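PTS system fructose-specific EIIB component (Bacillus subtilis, PDB 1BLE) relays a phosphoryl group from the EIIA component to fructose as the sugar is taken up through the bacterial phosphotransferase system. Local coordinates at residues A28-V33 with E76-M81; V33-I38 with L83-S88; V139-R144 with D153-L158. All coordinates share one frame; numbering follows the deposited sequence.

Contact 1: A28-V33 with E76-M81; sequences ADRIIV and EGVTAM
Asp29 meets Thr79 where two neighbouring parallel strands begin, and its side chain shows how a loop residue can continue strand pairing. CB lies 3.7 Å from Thr79 O. CG stands anti to the carbonyl carbon (chi1 -49°), beside its own backbone N, which is hydrogen-bonded to that same Thr79 O; CG itself lies near both O and N of Thr79. At the tip, OD2 takes the N-H of Thr79 over 3.2 Å in a nearly straight bond, the donor standing above the carboxylate plane; OD2 also touches CG1 of Val78. Asp29 thus holds both backbone polar groups of Thr79.

Beyond this clamp the pairing is ordinary: Met81 N bonds to Arg30 O, and Ile32 N to Met81 O. On one face, Arg30 crosses Val78 at about a right angle, its CD 3.5 Å from Val78 CG1, while its CG rests against Ala80 CB. On the other face, Ile31 and Met81 both pack on Leu19 of helix 18-26. Lys57 and Ser59 bond to the far side of strand 30-34, making this an interior pair of the sheet. At the start the pairing combines a main-chain bond with one to a carboxylate; further along it is main chain alone.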
ATOM      1  N   ALA A  28     -18.330  -8.317   0.523  1.00 59.34           N
ATOM      2  CA  ALA A  28     -17.392  -8.377  -0.590  1.00 58.02           C
ATOM      3  C   ALA A  28     -16.009  -8.662  -0.068  1.00 58.26           C
ATOM      4  O   ALA A  28     -15.683  -8.259   1.039  1.00 57.98           O
ATOM      5  CB  ALA A  28     -17.409  -7.092  -1.348  1.00 57.50           C
ATOM      6  N   ASP A  29     -15.208  -9.362  -0.866  1.00 60.30           N
ATOM      7  CA  ASP A  29     -13.858  -9.736  -0.474  1.00 66.06           C
ATOM      8  C   ASP A  29     -12.911  -8.566  -0.770  1.00 68.25           C
ATOM      9  O   ASP A  29     -12.057  -8.190   0.059  1.00 69.22           O
ATOM     10  CB  ASP A  29     -13.377 -10.980  -1.262  1.00 71.39           C
ATOM     11  CG  ASP A  29     -14.407 -12.161  -1.278  1.00 76.56           C
ATOM     12  OD1 ASP A  29     -14.994 -12.515  -0.227  1.00 79.46           O
ATOM     13  OD2 ASP A  29     -14.593 -12.788  -2.351  1.00 79.30           O
ATOM     14  N   ARG A  30     -13.128  -7.944  -1.926  1.00 67.83           N
ATOM     15  CA  ARG A  30     -12.280  -6.849  -2.388  1.00 67.01           C
ATOM     16  C   ARG A  30     -12.941  -5.611  -2.987  1.00 63.54           C
ATOM     17  O   ARG A  30     -14.041  -5.692  -3.521  1.00 62.18           O
ATOM     18  CB  ARG A  30     -11.311  -7.402  -3.413  1.00 69.17           C
ATOM     19  CG  ARG A  30     -11.980  -8.251  -4.442  1.00 69.59           C
ATOM     20  CD  ARG A  30     -10.934  -9.090  -5.154  1.00 80.02           C
ATOM     21  NE  ARG A  30     -10.351 -10.167  -4.335  1.00 80.66           N
ATOM     22  CZ  ARG A  30      -9.139 -10.687  -4.552  1.00 82.14           C
ATOM     23  NH1 ARG A  30      -8.381 -10.210  -5.548  1.00 80.82           N
ATOM     24  NH2 ARG A  30      -8.715 -11.728  -3.834  1.00 81.62           N
ATOM     25  N   ILE A  31     -12.228  -4.482  -2.910  1.00 58.76           N
ATOM     26  CA  ILE A  31     -12.652  -3.201  -3.455  1.00 53.43           C
ATOM     27  C   ILE A  31     -11.635  -2.828  -4.513  1.00 51.25           C
ATOM     28  O   ILE A  31     -10.449  -2.759  -4.241  1.00 49.63           O
ATOM     29  CB  ILE A  31     -12.615  -2.101  -2.407  1.00 53.64           C
ATOM     30  CG1 ILE A  31     -13.665  -2.358  -1.377  1.00 55.75           C
ATOM     31  CG2 ILE A  31     -12.954  -0.746  -3.004  1.00 52.29           C
ATOM     32  CD1 ILE A  31     -13.678  -1.262  -0.372  1.00 64.17           C
ATOM     33  N   ILE A  32     -12.086  -2.564  -5.720  1.00 48.89           N
ATOM     34  CA  ILE A  32     -11.147  -2.197  -6.740  1.00 49.46           C
ATOM     35  C   ILE A  32     -11.499  -0.833  -7.311  1.00 50.08           C
ATOM     36  O   ILE A  32     -12.651  -0.577  -7.668  1.00 51.81           O
ATOM     37  CB  ILE A  32     -11.142  -3.243  -7.853  1.00 48.40           C
ATOM     38  CG1 ILE A  32     -10.784  -4.603  -7.277  1.00 50.68           C
ATOM     39  CG2 ILE A  32     -10.159  -2.866  -8.923  1.00 44.16           C
ATOM     40  CD1 ILE A  32     -11.258  -5.740  -8.137  1.00 55.90           C
ATOM     41  N   VAL A  33     -10.519   0.062  -7.340  1.00 50.45           N
ATOM     42  CA  VAL A  33     -10.734   1.399  -7.925  1.00 48.93           C
ATOM     43  C   VAL A  33     -10.324   1.267  -9.387  1.00 48.02           C
ATOM     44  O   VAL A  33      -9.223   0.794  -9.704  1.00 48.04           O
ATOM     45  CB  VAL A  33      -9.897   2.502  -7.200  1.00 45.60           C
ATOM     46  CG1 VAL A  33      -9.904   3.789  -7.978  1.00 44.96           C
ATOM     47  CG2 VAL A  33     -10.498   2.777  -5.873  1.00 42.42           C
ATOM     48  N   GLU A  76     -12.086 -16.213 -10.220  1.00 78.88           N
ATOM     49  CA  GLU A  76     -13.353 -16.814 -10.591  1.00 82.56           C
ATOM     50  C   GLU A  76     -14.226 -16.971  -9.344  1.00 80.57           C
ATOM     51  O   GLU A  76     -13.789 -17.556  -8.345  1.00 79.98           O
ATOM     52  CB  GLU A  76     -13.110 -18.179 -11.233  1.00 88.22           C
ATOM     53  CG  GLU A  76     -14.189 -18.599 -12.222  1.00 97.69           C
ATOM     54  CD  GLU A  76     -14.168 -20.092 -12.518  1.00104.90           C
ATOM     55  OE1 GLU A  76     -13.467 -20.837 -11.781  1.00106.22           O
ATOM     56  OE2 GLU A  76     -14.872 -20.525 -13.473  1.00110.36           O
ATOM     57  N   GLY A  77     -15.436 -16.418  -9.401  1.00 77.22           N
ATOM     58  CA  GLY A  77     -16.341 -16.514  -8.276  1.00 74.38           C
ATOM     59  C   GLY A  77     -16.159 -15.453  -7.202  1.00 74.02           C
ATOM     60  O   GLY A  77     -17.029 -15.302  -6.337  1.00 75.63           O
ATOM     61  N   VAL A  78     -15.020 -14.746  -7.233  1.00 71.69           N
ATOM     62  CA  VAL A  78     -14.698 -13.673  -6.270  1.00 65.76           C
ATOM     63  C   VAL A  78     -15.812 -12.617  -6.251  1.00 65.30           C
ATOM     64  O   VAL A  78     -16.408 -12.310  -7.298  1.00 64.89           O
ATOM     65  CB  VAL A  78     -13.378 -12.928  -6.635  1.00 63.20           C
ATOM     66  CG1 VAL A  78     -13.132 -11.811  -5.658  1.00 61.43           C
ATOM     67  CG2 VAL A  78     -12.199 -13.859  -6.637  1.00 61.34           C
ATOM     68  N   THR A  79     -16.069 -12.060  -5.067  1.00 61.70           N
ATOM     69  CA  THR A  79     -17.102 -11.056  -4.881  1.00 61.39           C
ATOM     70  C   THR A  79     -16.451  -9.699  -4.691  1.00 60.28           C
ATOM     71  O   THR A  79     -15.787  -9.468  -3.681  1.00 62.87           O
ATOM     72  CB  THR A  79     -17.969 -11.435  -3.668  1.00 63.50           C
ATOM     73  OG1 THR A  79     -18.971 -12.357  -4.105  1.00 72.02           O
ATOM     74  CG2 THR A  79     -18.642 -10.222  -3.031  1.00 64.99           C
ATOM     75  N   ALA A  80     -16.687  -8.790  -5.635  1.00 56.40           N
ATOM     76  CA  ALA A  80     -16.088  -7.461  -5.590  1.00 53.13           C
ATOM     77  C   ALA A  80     -17.023  -6.288  -5.749  1.00 53.67           C
ATOM     78  O   ALA A  80     -18.140  -6.400  -6.268  1.00 53.05           O
ATOM     79  CB  ALA A  80     -15.033  -7.358  -6.646  1.00 55.51           C
ATOM     80  N   MET A  81     -16.497  -5.125  -5.388  1.00 53.27           N
ATOM     81  CA  MET A  81     -17.207  -3.858  -5.460  1.00 52.55           C
ATOM     82  C   MET A  81     -16.237  -2.884  -6.146  1.00 52.46           C
ATOM     83  O   MET A  81     -15.083  -2.766  -5.728  1.00 55.81           O
ATOM     84  CB  MET A  81     -17.527  -3.421  -4.038  1.00 55.52           C
ATOM     85  CG  MET A  81     -18.289  -2.170  -3.936  1.00 64.33           C
ATOM     86  SD  MET A  81     -18.492  -1.689  -2.250  1.00 73.93           S
ATOM     87  CE  MET A  81     -18.642   0.099  -2.567  1.00 68.23           C
TER

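Contact 2: V33-I38 with L83-S88; sequences VVSDDI and LFENPS
Val34 and Phe84 meet in a buried junction at the C-terminal ends of two parallel strands, where the backbones part and turn into the loops at that edge of the sheet. The last backbone hydrogen bond between the two segments runs from Val34 N to Leu83 O, 3.0 Å and almost straight. On one face, Val33 CG2 packs on Leu83 CB at 3.8 Å. On the other, Val34 and Phe84 lie side by side and point the same way, with ring atom CE1 of Phe84 touching CB, CG1 and CG2 of Val34. Phe84 CG is anti to the carbonyl carbon (chi1 -65°), a turn that brings it back toward the valine. An alanine here would probably leave a gap beside Val34, whose CB and both methyls would lose their contact with the ring.

The C-terminal edge of the parallel strands is where active-site loops commonly lie in open alpha/beta sheets, and the active-site His15 follows strand 3-10 at the same edge. A water spans the opening, donating to Val34 O and accepting from Glu85 N. Further out, Ser35 caps the short helix that follows, its OG accepting from Ile38 N at 3.2 Å. Glu85 reaches across to this corner: OE1 comes 3.1 Å from Ser35 OG, and CG passes 3.8 Å from Ile38 CD1, the two side chains sliding past each other in opposite directions. Its other oxygen, OE2, forms a salt bridge with Arg44 of helix 42-49, while Phe13 packs against Val33, Ile38 and Glu85.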
ATOM      1  N   VAL A  33     -10.519   0.062  -7.340  1.00 50.45           N
ATOM      2  CA  VAL A  33     -10.734   1.399  -7.925  1.00 48.93           C
ATOM      3  C   VAL A  33     -10.324   1.267  -9.387  1.00 48.02           C
ATOM      4  O   VAL A  33      -9.223   0.794  -9.704  1.00 48.04           O
ATOM      5  CB  VAL A  33      -9.897   2.502  -7.200  1.00 45.60           C
ATOM      6  CG1 VAL A  33      -9.904   3.789  -7.978  1.00 44.96           C
ATOM      7  CG2 VAL A  33     -10.498   2.777  -5.873  1.00 42.42           C
ATOM      8  N   VAL A  34     -11.252   1.576 -10.279  1.00 46.77           N
ATOM      9  CA  VAL A  34     -10.982   1.448 -11.713  1.00 45.56           C
ATOM     10  C   VAL A  34     -10.838   2.861 -12.295  1.00 46.06           C
ATOM     11  O   VAL A  34     -11.777   3.651 -12.268  1.00 47.32           O
ATOM     12  CB  VAL A  34     -12.137   0.648 -12.411  1.00 43.40           C
ATOM     13  CG1 VAL A  34     -11.810   0.339 -13.829  1.00 43.16           C
ATOM     14  CG2 VAL A  34     -12.422  -0.652 -11.665  1.00 40.52           C
ATOM     15  N   SER A  35      -9.638   3.202 -12.745  1.00 46.56           N
ATOM     16  CA  SER A  35      -9.382   4.531 -13.312  1.00 49.27           C
ATOM     17  C   SER A  35      -8.009   4.532 -13.903  1.00 51.35           C
ATOM     18  O   SER A  35      -7.083   4.162 -13.221  1.00 52.07           O
ATOM     19  CB  SER A  35      -9.452   5.625 -12.240  1.00 47.75           C
ATOM     20  OG  SER A  35      -8.711   6.777 -12.640  1.00 42.59           O
ATOM     21  N   ASP A  36      -7.868   4.977 -15.155  1.00 56.93           N
ATOM     22  CA  ASP A  36      -6.552   5.020 -15.812  1.00 58.74           C
ATOM     23  C   ASP A  36      -5.643   6.069 -15.166  1.00 60.81           C
ATOM     24  O   ASP A  36      -4.506   5.764 -14.842  1.00 63.03           O
ATOM     25  CB  ASP A  36      -6.678   5.272 -17.319  1.00 57.87           C
ATOM     26  CG  ASP A  36      -7.227   4.060 -18.094  1.00 58.16           C
ATOM     27  OD1 ASP A  36      -8.330   3.564 -17.763  1.00 55.65           O
ATOM     28  OD2 ASP A  36      -6.560   3.626 -19.059  1.00 57.05           O
ATOM     29  N   ASP A  37      -6.183   7.254 -14.877  1.00 62.55           N
ATOM     30  CA  ASP A  37      -5.429   8.352 -14.257  1.00 64.86           C
ATOM     31  C   ASP A  37      -4.824   7.935 -12.904  1.00 62.69           C
ATOM     32  O   ASP A  37      -3.636   8.063 -12.670  1.00 63.05           O
ATOM     33  CB  ASP A  37      -6.351   9.574 -14.017  1.00 74.86           C
ATOM     34  CG  ASP A  37      -6.860  10.242 -15.316  1.00 82.16           C
ATOM     35  OD1 ASP A  37      -7.410   9.545 -16.208  1.00 88.81           O
ATOM     36  OD2 ASP A  37      -6.763  11.496 -15.414  1.00 86.03           O
ATOM     37  N   ILE A  38      -5.673   7.467 -12.005  1.00 61.28           N
ATOM     38  CA  ILE A  38      -5.284   7.036 -10.669  1.00 57.99           C
ATOM     39  C   ILE A  38      -4.301   5.845 -10.682  1.00 59.03           C
ATOM     40  O   ILE A  38      -3.501   5.680  -9.774  1.00 61.00           O
ATOM     41  CB  ILE A  38      -6.575   6.655  -9.869  1.00 55.84           C
ATOM     42  CG1 ILE A  38      -7.388   7.901  -9.515  1.00 54.28           C
ATOM     43  CG2 ILE A  38      -6.256   5.873  -8.633  1.00 55.30           C
ATOM     44  CD1 ILE A  38      -8.823   7.623  -9.105  1.00 50.31           C
ATOM     45  N   LEU A  83     -15.086   0.967  -7.687  1.00 45.37           N
ATOM     46  CA  LEU A  83     -15.214   2.378  -7.412  1.00 43.62           C
ATOM     47  C   LEU A  83     -14.784   3.136  -8.650  1.00 43.54           C
ATOM     48  O   LEU A  83     -13.748   2.821  -9.252  1.00 45.07           O
ATOM     49  CB  LEU A  83     -14.330   2.753  -6.241  1.00 48.62           C
ATOM     50  CG  LEU A  83     -15.014   2.526  -4.893  1.00 53.66           C
ATOM     51  CD1 LEU A  83     -14.027   2.797  -3.762  1.00 54.00           C
ATOM     52  CD2 LEU A  83     -16.236   3.439  -4.799  1.00 52.03           C
ATOM     53  N   PHE A  84     -15.568   4.131  -9.043  1.00 41.75           N
ATOM     54  CA  PHE A  84     -15.254   4.918 -10.236  1.00 42.81           C
ATOM     55  C   PHE A  84     -15.241   6.403  -9.890  1.00 44.56           C
ATOM     56  O   PHE A  84     -15.948   6.846  -9.003  1.00 46.05           O
ATOM     57  CB  PHE A  84     -16.296   4.652 -11.357  1.00 42.57           C
ATOM     58  CG  PHE A  84     -16.284   3.242 -11.891  1.00 41.46           C
ATOM     59  CD1 PHE A  84     -15.398   2.863 -12.876  1.00 40.53           C
ATOM     60  CD2 PHE A  84     -17.113   2.271 -11.351  1.00 40.52           C
ATOM     61  CE1 PHE A  84     -15.348   1.533 -13.295  1.00 41.12           C
ATOM     62  CE2 PHE A  84     -17.054   0.968 -11.766  1.00 40.52           C
ATOM     63  CZ  PHE A  84     -16.183   0.594 -12.731  1.00 40.52           C
ATOM     64  N   GLU A  85     -14.406   7.165 -10.582  1.00 48.87           N
ATOM     65  CA  GLU A  85     -14.307   8.619 -10.392  1.00 52.07           C
ATOM     66  C   GLU A  85     -15.433   9.280 -11.187  1.00 55.96           C
ATOM     67  O   GLU A  85     -15.917  10.344 -10.802  1.00 61.58           O
ATOM     68  CB  GLU A  85     -13.046   9.156 -11.047  1.00 50.53           C
ATOM     69  CG  GLU A  85     -11.899   9.591 -10.232  1.00 55.26           C
ATOM     70  CD  GLU A  85     -10.839  10.174 -11.173  1.00 64.13           C
ATOM     71  OE1 GLU A  85     -10.283   9.421 -12.025  1.00 65.74           O
ATOM     72  OE2 GLU A  85     -10.604  11.400 -11.110  1.00 68.94           O
ATOM     73  N   ASN A  86     -15.794   8.672 -12.328  1.00 56.27           N
ATOM     74  CA  ASN A  86     -16.783   9.222 -13.273  1.00 55.48           C
ATOM     75  C   ASN A  86     -17.499   8.154 -14.117  1.00 55.30           C
ATOM     76  O   ASN A  86     -17.102   6.997 -14.108  1.00 58.07           O
ATOM     77  CB  ASN A  86     -16.042  10.169 -14.221  1.00 54.94           C
ATOM     78  CG  ASN A  86     -14.895   9.476 -14.970  1.00 58.11           C
ATOM     79  OD1 ASN A  86     -13.740   9.905 -14.920  1.00 58.77           O
ATOM     80  ND2 ASN A  86     -15.219   8.389 -15.657  1.00 58.82           N
ATOM     81  N   PRO A  87     -18.515   8.551 -14.923  1.00 54.91           N
ATOM     82  CA  PRO A  87     -19.252   7.594 -15.776  1.00 53.19           C
ATOM     83  C   PRO A  87     -18.569   7.172 -17.124  1.00 54.30           C
ATOM     84  O   PRO A  87     -18.987   6.194 -17.764  1.00 56.64           O
ATOM     85  CB  PRO A  87     -20.565   8.321 -16.042  1.00 49.37           C
ATOM     86  CG  PRO A  87     -20.575   9.457 -15.045  1.00 53.22           C
ATOM     87  CD  PRO A  87     -19.174   9.861 -14.928  1.00 52.87           C
ATOM     88  N   SER A  88     -17.510   7.853 -17.550  1.00 50.91           N
ATOM     89  CA  SER A  88     -16.874   7.482 -18.797  1.00 50.29           C
ATOM     90  C   SER A  88     -16.038   6.228 -18.645  1.00 51.65           C
ATOM     91  O   SER A  88     -16.034   5.361 -19.511  1.00 54.81           O
ATOM     92  CB  SER A  88     -16.034   8.629 -19.302  1.00 50.42           C
ATOM     93  OG  SER A  88     -16.784   9.824 -19.197  1.00 49.62           O
TER
HETATM   94  O   HOH W   1     -13.203   5.758 -12.677  1.00 54.94           O
HETATM   95  O   HOH W   2      -9.746   8.251 -14.765  1.00 57.98           O

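Contact 3: V139-R144 with D153-L158; sequences VKLELR and DFVQIL
Phe154 fits into the notch between Leu141 and Leu143, two side chains that project from strand 140-143 toward the helix. Its CB settles in the floor of the notch, 3.6 Å from Leu141 O and 4.2 Å from Leu141 CB. CG is anti to the backbone N (chi1 -167°), and the ring rises from there to bring its CD1 within 4.3 Å of Leu143 CD1.

The fit is reciprocal, because Leu143 is itself a bump entering a hollow of the helix. Its two methyls divide the work: CD1 approaches the Phe154 ring obliquely, and CD2 meets the tip of Ile157, CD1, at 3.8 Å, the two side chains crossing at about a right angle. Toward the start of the strand, Leu141 CD1 leans on Val155 CG2. The axes of the short strand and helix segments are 77° apart, so the helix lies across the strand.

The architecture is a beta hairpin with a long loop, its second strand, 152-153, leading straight into the C-terminal helix at the edge of the sheet. The passage from strand to helix falls at Asp153. This residue pairs with Glu142 in an antiparallel non-hydrogen-bonded pair, and as N-cap its OD1 accepts weakly from Val155 N and Gln156 N. One backbone bond ties the first turn to the strand, Phe154 N to Leu141 O at 3.3 Å, the donor tilted 35° from the carbonyl plane.

Helix 125-136 closes the hydrophobic side: Phe131 touches Leu141 and meets the Phe154 ring with the planes at about 60°. Pointing away from the helix, Glu142 forms a salt bridge to Arg144, OE2 to NE at 2.7 Å.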
ATOM      1  N   VAL A 139     -27.956   0.133 -18.625  1.00 76.06           N
ATOM      2  CA  VAL A 139     -27.478   0.113 -17.251  1.00 71.72           C
ATOM      3  C   VAL A 139     -28.380   0.909 -16.345  1.00 68.93           C
ATOM      4  O   VAL A 139     -28.639   2.060 -16.614  1.00 67.39           O
ATOM      5  CB  VAL A 139     -26.069   0.701 -17.148  1.00 72.25           C
ATOM      6  CG1 VAL A 139     -25.596   0.643 -15.719  1.00 72.52           C
ATOM      7  CG2 VAL A 139     -25.121  -0.048 -18.056  1.00 70.80           C
ATOM      8  N   LYS A 140     -28.875   0.279 -15.288  1.00 68.10           N
ATOM      9  CA  LYS A 140     -29.724   0.962 -14.319  1.00 69.17           C
ATOM     10  C   LYS A 140     -28.807   1.948 -13.603  1.00 71.25           C
ATOM     11  O   LYS A 140     -27.673   1.593 -13.292  1.00 76.17           O
ATOM     12  CB  LYS A 140     -30.284  -0.027 -13.293  1.00 66.05           C
ATOM     13  N   LEU A 141     -29.258   3.192 -13.416  1.00 72.00           N
ATOM     14  CA  LEU A 141     -28.477   4.234 -12.719  1.00 69.72           C
ATOM     15  C   LEU A 141     -29.265   4.701 -11.484  1.00 68.46           C
ATOM     16  O   LEU A 141     -30.343   5.271 -11.601  1.00 68.75           O
ATOM     17  CB  LEU A 141     -28.152   5.424 -13.639  1.00 68.39           C
ATOM     18  CG  LEU A 141     -27.237   5.222 -14.849  1.00 69.36           C
ATOM     19  CD1 LEU A 141     -27.050   6.544 -15.583  1.00 67.23           C
ATOM     20  CD2 LEU A 141     -25.893   4.663 -14.411  1.00 71.30           C
ATOM     21  N   GLU A 142     -28.707   4.459 -10.303  1.00 66.46           N
ATOM     22  CA  GLU A 142     -29.366   4.767  -9.035  1.00 64.67           C
ATOM     23  C   GLU A 142     -28.632   5.807  -8.202  1.00 61.50           C
ATOM     24  O   GLU A 142     -27.432   6.020  -8.363  1.00 65.46           O
ATOM     25  CB  GLU A 142     -29.543   3.453  -8.270  1.00 68.29           C
ATOM     26  CG  GLU A 142     -29.320   3.495  -6.770  1.00 75.39           C
ATOM     27  CD  GLU A 142     -29.309   2.110  -6.191  1.00 77.39           C
ATOM     28  OE1 GLU A 142     -30.016   1.245  -6.774  1.00 82.76           O
ATOM     29  OE2 GLU A 142     -28.600   1.891  -5.181  1.00 75.54           O
ATOM     30  N   LEU A 143     -29.339   6.461  -7.301  1.00 53.53           N
ATOM     31  CA  LEU A 143     -28.682   7.468  -6.537  1.00 52.51           C
ATOM     32  C   LEU A 143     -28.901   7.239  -5.094  1.00 53.69           C
ATOM     33  O   LEU A 143     -30.026   7.137  -4.673  1.00 54.09           O
ATOM     34  CB  LEU A 143     -29.229   8.860  -6.900  1.00 50.32           C
ATOM     35  CG  LEU A 143     -28.754  10.061  -6.056  1.00 48.20           C
ATOM     36  CD1 LEU A 143     -27.344  10.437  -6.484  1.00 47.40           C
ATOM     37  CD2 LEU A 143     -29.678  11.232  -6.229  1.00 44.64           C
ATOM     38  N   ARG A 144     -27.820   7.133  -4.341  1.00 55.07           N
ATOM     39  CA  ARG A 144     -27.926   7.020  -2.894  1.00 58.84           C
ATOM     40  C   ARG A 144     -26.575   6.829  -2.273  1.00 61.40           C
ATOM     41  O   ARG A 144     -25.646   6.358  -2.936  1.00 65.54           O
ATOM     42  CB  ARG A 144     -28.912   5.948  -2.432  1.00 58.65           C
ATOM     43  CG  ARG A 144     -28.706   4.550  -2.968  1.00 59.46           C
ATOM     44  CD  ARG A 144     -29.580   3.601  -2.140  1.00 57.09           C
ATOM     45  NE  ARG A 144     -29.676   2.282  -2.744  1.00 56.33           N
ATOM     46  CZ  ARG A 144     -30.183   1.221  -2.136  1.00 51.41           C
ATOM     47  NH1 ARG A 144     -30.657   1.322  -0.911  1.00 51.56           N
ATOM     48  NH2 ARG A 144     -30.150   0.048  -2.722  1.00 52.45           N
ATOM     49  N   ASP A 153     -34.135   7.544  -8.593  1.00 82.45           N
ATOM     50  CA  ASP A 153     -33.745   7.314  -9.967  1.00 81.26           C
ATOM     51  C   ASP A 153     -32.910   8.483 -10.420  1.00 80.71           C
ATOM     52  O   ASP A 153     -33.326   9.645 -10.326  1.00 80.97           O
ATOM     53  CB  ASP A 153     -34.940   7.149 -10.901  1.00 80.62           C
ATOM     54  CG  ASP A 153     -34.523   6.650 -12.287  1.00 80.39           C
ATOM     55  OD1 ASP A 153     -33.493   7.130 -12.832  1.00 74.87           O
ATOM     56  OD2 ASP A 153     -35.223   5.762 -12.826  1.00 82.01           O
ATOM     57  N   PHE A 154     -31.726   8.167 -10.918  1.00 78.37           N
ATOM     58  CA  PHE A 154     -30.841   9.215 -11.364  1.00 74.82           C
ATOM     59  C   PHE A 154     -31.208   9.753 -12.699  1.00 75.25           C
ATOM     60  O   PHE A 154     -31.062  10.954 -12.927  1.00 76.04           O
ATOM     61  CB  PHE A 154     -29.416   8.752 -11.433  1.00 68.26           C
ATOM     62  CG  PHE A 154     -28.469   9.871 -11.588  1.00 61.95           C
ATOM     63  CD1 PHE A 154     -28.402  10.859 -10.603  1.00 61.04           C
ATOM     64  CD2 PHE A 154     -27.660   9.966 -12.715  1.00 61.54           C
ATOM     65  CE1 PHE A 154     -27.534  11.922 -10.743  1.00 59.19           C
ATOM     66  CE2 PHE A 154     -26.780  11.031 -12.877  1.00 57.78           C
ATOM     67  CZ  PHE A 154     -26.712  12.006 -11.892  1.00 59.94           C
ATOM     68  N   VAL A 155     -31.628   8.861 -13.593  1.00 75.68           N
ATOM     69  CA  VAL A 155     -32.026   9.247 -14.943  1.00 78.30           C
ATOM     70  C   VAL A 155     -33.116  10.316 -14.908  1.00 76.23           C
ATOM     71  O   VAL A 155     -32.920  11.407 -15.444  1.00 75.96           O
ATOM     72  CB  VAL A 155     -32.465   8.035 -15.784  1.00 81.67           C
ATOM     73  CG1 VAL A 155     -33.183   8.493 -17.033  1.00 85.37           C
ATOM     74  CG2 VAL A 155     -31.234   7.212 -16.183  1.00 83.90           C
ATOM     75  N   GLN A 156     -34.229  10.040 -14.233  1.00 74.73           N
ATOM     76  CA  GLN A 156     -35.288  11.036 -14.124  1.00 73.90           C
ATOM     77  C   GLN A 156     -34.684  12.337 -13.562  1.00 73.02           C
ATOM     78  O   GLN A 156     -34.890  13.399 -14.140  1.00 75.36           O
ATOM     79  CB  GLN A 156     -36.474  10.545 -13.254  1.00 70.31           C
ATOM     80  N   ILE A 157     -33.845  12.247 -12.524  1.00 72.65           N
ATOM     81  CA  ILE A 157     -33.251  13.458 -11.921  1.00 71.17           C
ATOM     82  C   ILE A 157     -32.395  14.287 -12.891  1.00 74.37           C
ATOM     83  O   ILE A 157     -32.511  15.514 -12.955  1.00 73.14           O
ATOM     84  CB  ILE A 157     -32.449  13.120 -10.640  1.00 66.94           C
ATOM     85  CG1 ILE A 157     -33.393  12.834  -9.487  1.00 62.50           C
ATOM     86  CG2 ILE A 157     -31.499  14.253 -10.257  1.00 64.81           C
ATOM     87  CD1 ILE A 157     -32.683  12.269  -8.303  1.00 61.68           C
ATOM     88  N   LEU A 158     -31.542  13.603 -13.645  1.00 76.69           N
ATOM     89  CA  LEU A 158     -30.662  14.256 -14.605  1.00 79.44           C
ATOM     90  C   LEU A 158     -31.445  14.922 -15.723  1.00 84.32           C
ATOM     91  O   LEU A 158     -31.138  16.060 -16.081  1.00 87.07           O
ATOM     92  CB  LEU A 158     -29.690  13.237 -15.188  1.00 75.96           C
ATOM     93  CG  LEU A 158     -28.798  13.620 -16.370  1.00 72.14           C
ATOM     94  CD1 LEU A 158     -27.805  14.694 -15.997  1.00 69.60           C
ATOM     95  CD2 LEU A 158     -28.076  12.379 -16.839  1.00 68.63           C
TER

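Overall arrangement
Contacts 1 and 2 are successive sections of one strand pair, 30-34 with 79-84. They share Val33 and are joined directly: Ile32 O lies 2.9 Å from Leu83 N, a probable hydrogen bond, and Ile31 CG2 packs on Leu83 CD1. Their centres are about 16 Å apart, and the path from contact 1 to contact 2 approaches the active-site His15, whose side chain is about 11 Å from that of Ile31 and about 9 Å from that of Leu83. Contact 3 belongs to the opposite end of the same sheet, across strands 3-10 and 102-107. It touches neither and lies away from the active site; its centre is about 23 Å from that of contact 1 and about 19 Å from that of contact 2.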